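Local coordinates for protein ribulose-1,5-bisphosphate carboxylase/oxygenase large subunit (PDB 3QFW) that belongs to the RuBisCO-like branch of the ribulose-bisphosphate carboxylase large-chain family and probably binds magnesium, though its own reaction is not established, at residues B[86-91]-B[95-100]. Numbering follows the deposited sequence.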
ATOM      1  N   MET B  86      12.803   0.899   0.635  1.00 30.45           N
ATOM      2  CA  MET B  86      13.982   1.437   1.311  1.00 27.62           C
ATOM      3  C   MET B  86      13.696   2.772   2.022  1.00 28.52           C
ATOM      4  O   MET B  86      14.308   3.076   3.052  1.00 27.43           O
ATOM      5  CB  MET B  86      15.176   1.575   0.347  1.00 31.80           C
ATOM      6  CG  MET B  86      15.897   0.250  -0.032  1.00 31.35           C
ATOM      7  SD  MET B  86      15.939  -1.117   1.185  1.00 27.60           S
ATOM      8  CE  MET B  86      14.610  -2.103   0.565  1.00 34.23           C
ATOM      9  N   LEU B  87      12.770   3.568   1.479  1.00 28.19           N
ATOM     10  CA  LEU B  87      12.434   4.836   2.119  1.00 29.77           C
ATOM     11  C   LEU B  87      11.679   4.658   3.424  1.00 28.20           C
ATOM     12  O   LEU B  87      11.954   5.361   4.398  1.00 32.01           O
ATOM     13  CB  LEU B  87      11.617   5.747   1.188  1.00 26.52           C
ATOM     14  CG  LEU B  87      12.369   6.291  -0.015  1.00 28.64           C
ATOM     15  CD1 LEU B  87      11.400   7.027  -0.924  1.00 29.72           C
ATOM     16  CD2 LEU B  87      13.498   7.214   0.446  1.00 35.60           C
ATOM     17  N   PHE B  88      10.726   3.727   3.452  1.00 30.38           N
ATOM     18  CA  PHE B  88       9.812   3.662   4.591  1.00 31.70           C
ATOM     19  C   PHE B  88       9.225   2.291   4.917  1.00 26.42           C
ATOM     20  O   PHE B  88       8.322   2.201   5.746  1.00 28.98           O
ATOM     21  CB  PHE B  88       8.652   4.626   4.362  1.00 29.38           C
ATOM     22  CG  PHE B  88       8.034   5.140   5.628  1.00 30.81           C
ATOM     23  CD1 PHE B  88       8.832   5.522   6.700  1.00 31.22           C
ATOM     24  CD2 PHE B  88       6.660   5.270   5.735  1.00 27.45           C
ATOM     25  CE1 PHE B  88       8.268   6.008   7.867  1.00 34.32           C
ATOM     26  CE2 PHE B  88       6.083   5.761   6.898  1.00 32.93           C
ATOM     27  CZ  PHE B  88       6.885   6.131   7.965  1.00 34.20           C
ATOM     28  N   GLY B  89       9.723   1.241   4.276  1.00 29.87           N
ATOM     29  CA  GLY B  89       9.182  -0.103   4.486  1.00 29.33           C
ATOM     30  C   GLY B  89       8.943  -0.494   5.936  1.00 33.71           C
ATOM     31  O   GLY B  89       7.803  -0.729   6.360  1.00 30.51           O
ATOM     32  N   ASN B  90      10.027  -0.582   6.700  1.00 29.23           N
ATOM     33  CA  ASN B  90       9.943  -0.959   8.102  1.00 31.95           C
ATOM     34  C   ASN B  90       9.529   0.165   9.031  1.00 32.66           C
ATOM     35  O   ASN B  90       8.809  -0.067   9.996  1.00 34.62           O
ATOM     36  CB  ASN B  90      11.278  -1.552   8.581  1.00 35.93           C
ATOM     37  CG  ASN B  90      11.428  -3.013   8.211  1.00 41.80           C
ATOM     38  OD1 ASN B  90      10.450  -3.682   7.868  1.00 42.50           O
ATOM     39  ND2 ASN B  90      12.655  -3.521   8.287  1.00 44.62           N
ATOM     40  N   SER B  91       9.992   1.383   8.752  1.00 27.20           N
ATOM     41  CA  SER B  91       9.728   2.479   9.672  1.00 31.42           C
ATOM     42  C   SER B  91       8.247   2.819   9.666  1.00 29.66           C
ATOM     43  O   SER B  91       7.732   3.424  10.605  1.00 32.98           O
ATOM     44  CB  SER B  91      10.581   3.705   9.337  1.00 31.68           C
ATOM     45  OG  SER B  91      11.923   3.482   9.728  1.00 38.71           O
ATOM     46  N   PRO B  95       5.320   4.104  15.348  1.00 37.22           N
ATOM     47  CA  PRO B  95       4.290   5.119  15.598  1.00 39.52           C
ATOM     48  C   PRO B  95       4.840   6.538  15.766  1.00 34.52           C
ATOM     49  O   PRO B  95       4.062   7.485  15.813  1.00 39.69           O
ATOM     50  CB  PRO B  95       3.684   4.650  16.925  1.00 38.42           C
ATOM     51  CG  PRO B  95       4.845   4.062  17.641  1.00 41.07           C
ATOM     52  CD  PRO B  95       5.683   3.377  16.581  1.00 40.42           C
ATOM     53  N   ASP B  96       6.159   6.678  15.854  1.00 37.06           N
ATOM     54  CA  ASP B  96       6.765   7.963  16.185  1.00 36.93           C
ATOM     55  C   ASP B  96       7.452   8.634  14.990  1.00 38.62           C
ATOM     56  O   ASP B  96       8.222   9.576  15.159  1.00 36.92           O
ATOM     57  CB  ASP B  96       7.758   7.790  17.340  1.00 40.02           C
ATOM     58  CG  ASP B  96       8.910   6.858  16.988  1.00 42.10           C
ATOM     59  OD1 ASP B  96       8.834   6.189  15.934  1.00 42.63           O
ATOM     60  OD2 ASP B  96       9.893   6.791  17.764  1.00 41.38           O
ATOM     61  N   ILE B  97       7.163   8.160  13.784  1.00 35.65           N
ATOM     62  CA  ILE B  97       7.893   8.629  12.615  1.00 34.21           C
ATOM     63  C   ILE B  97       6.992   8.838  11.404  1.00 31.18           C
ATOM     64  O   ILE B  97       6.033   8.095  11.187  1.00 28.78           O
ATOM     65  CB  ILE B  97       9.043   7.665  12.246  1.00 34.63           C
ATOM     66  CG1 ILE B  97       9.843   8.201  11.053  1.00 34.82           C
ATOM     67  CG2 ILE B  97       8.502   6.270  11.962  1.00 35.55           C
ATOM     68  CD1 ILE B  97      11.072   7.377  10.717  1.00 31.38           C
ATOM     69  N   ALA B  98       7.311   9.869  10.631  1.00 33.12           N
ATOM     70  CA  ALA B  98       6.659  10.118   9.360  1.00 32.60           C
ATOM     71  C   ALA B  98       7.731  10.427   8.331  1.00 29.98           C
ATOM     72  O   ALA B  98       8.730  11.071   8.647  1.00 31.39           O
ATOM     73  CB  ALA B  98       5.685  11.283   9.473  1.00 38.52           C
ATOM     74  N   LEU B  99       7.542   9.948   7.108  1.00 25.61           N
ATOM     75  CA  LEU B  99       8.439  10.292   6.019  1.00 29.29           C
ATOM     76  C   LEU B  99       7.949  11.614   5.413  1.00 30.49           C
ATOM     77  O   LEU B  99       6.838  11.665   4.913  1.00 28.81           O
ATOM     78  CB  LEU B  99       8.416   9.192   4.957  1.00 26.22           C
ATOM     79  CG  LEU B  99       9.202   9.535   3.696  1.00 23.72           C
ATOM     80  CD1 LEU B  99      10.688   9.647   4.021  1.00 27.79           C
ATOM     81  CD2 LEU B  99       8.954   8.527   2.582  1.00 22.69           C
ATOM     82  N   ALA B 100       8.775  12.659   5.452  1.00 24.77           N
ATOM     83  CA  ALA B 100       8.342  14.023   5.086  1.00 28.77           C
ATOM     84  C   ALA B 100       8.749  14.501   3.684  1.00 32.93           C
ATOM     85  O   ALA B 100       7.966  15.172   3.003  1.00 31.99           O
ATOM     86  CB  ALA B 100       8.816  15.043   6.143  1.00 32.11           C
TER
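Ile97 meets the 86-91 segment with both its branches. Its CG1 lies anti to the backbone N (chi1 -177°), and the extended chain carries CD1 to Ser91 CB at 4.0 Å, while CG2 comes 3.2 Å from Ser91 O, a close methyl-carbonyl approach, and also touches Phe88 CE1 at 4.1 Å. The hydroxyl of Ser91 turns to Gln32, to which OG is hydrogen-bonded. Past the side chain, Ile97 O lies in the plane of the Phe88 ring at its edge, 3.9 Å from CZ. Ala98 contributes its backbone, with its CA near Phe88 CZ. Leu99 then covers one face of the ring: its CB stands over the centre in a CH-pi contact, 4.1 Å from the Phe88 centroid and 12° off the ring normal. Further out, Leu99 CD2 packs on Leu87 CB at 4.1 Å. With an alanine here in place of Phe88, Leu99 CB would probably lose its aromatic face and a gap would open beneath Ile97 and Leu99. The contact packs the C-terminal part of helix 80-88 and the chain that follows against strand 97-98, which pairs antiparallel with strand 8-15 in the sheet of the N-terminal domain, ahead of the TIM-barrel catalytic domain. Tyr12 of that strand touches Ile97 and Leu99, Leu28 of helix 18-31 packs on Ser91 and Ile97, and Ile263 from a loop reaches Phe88.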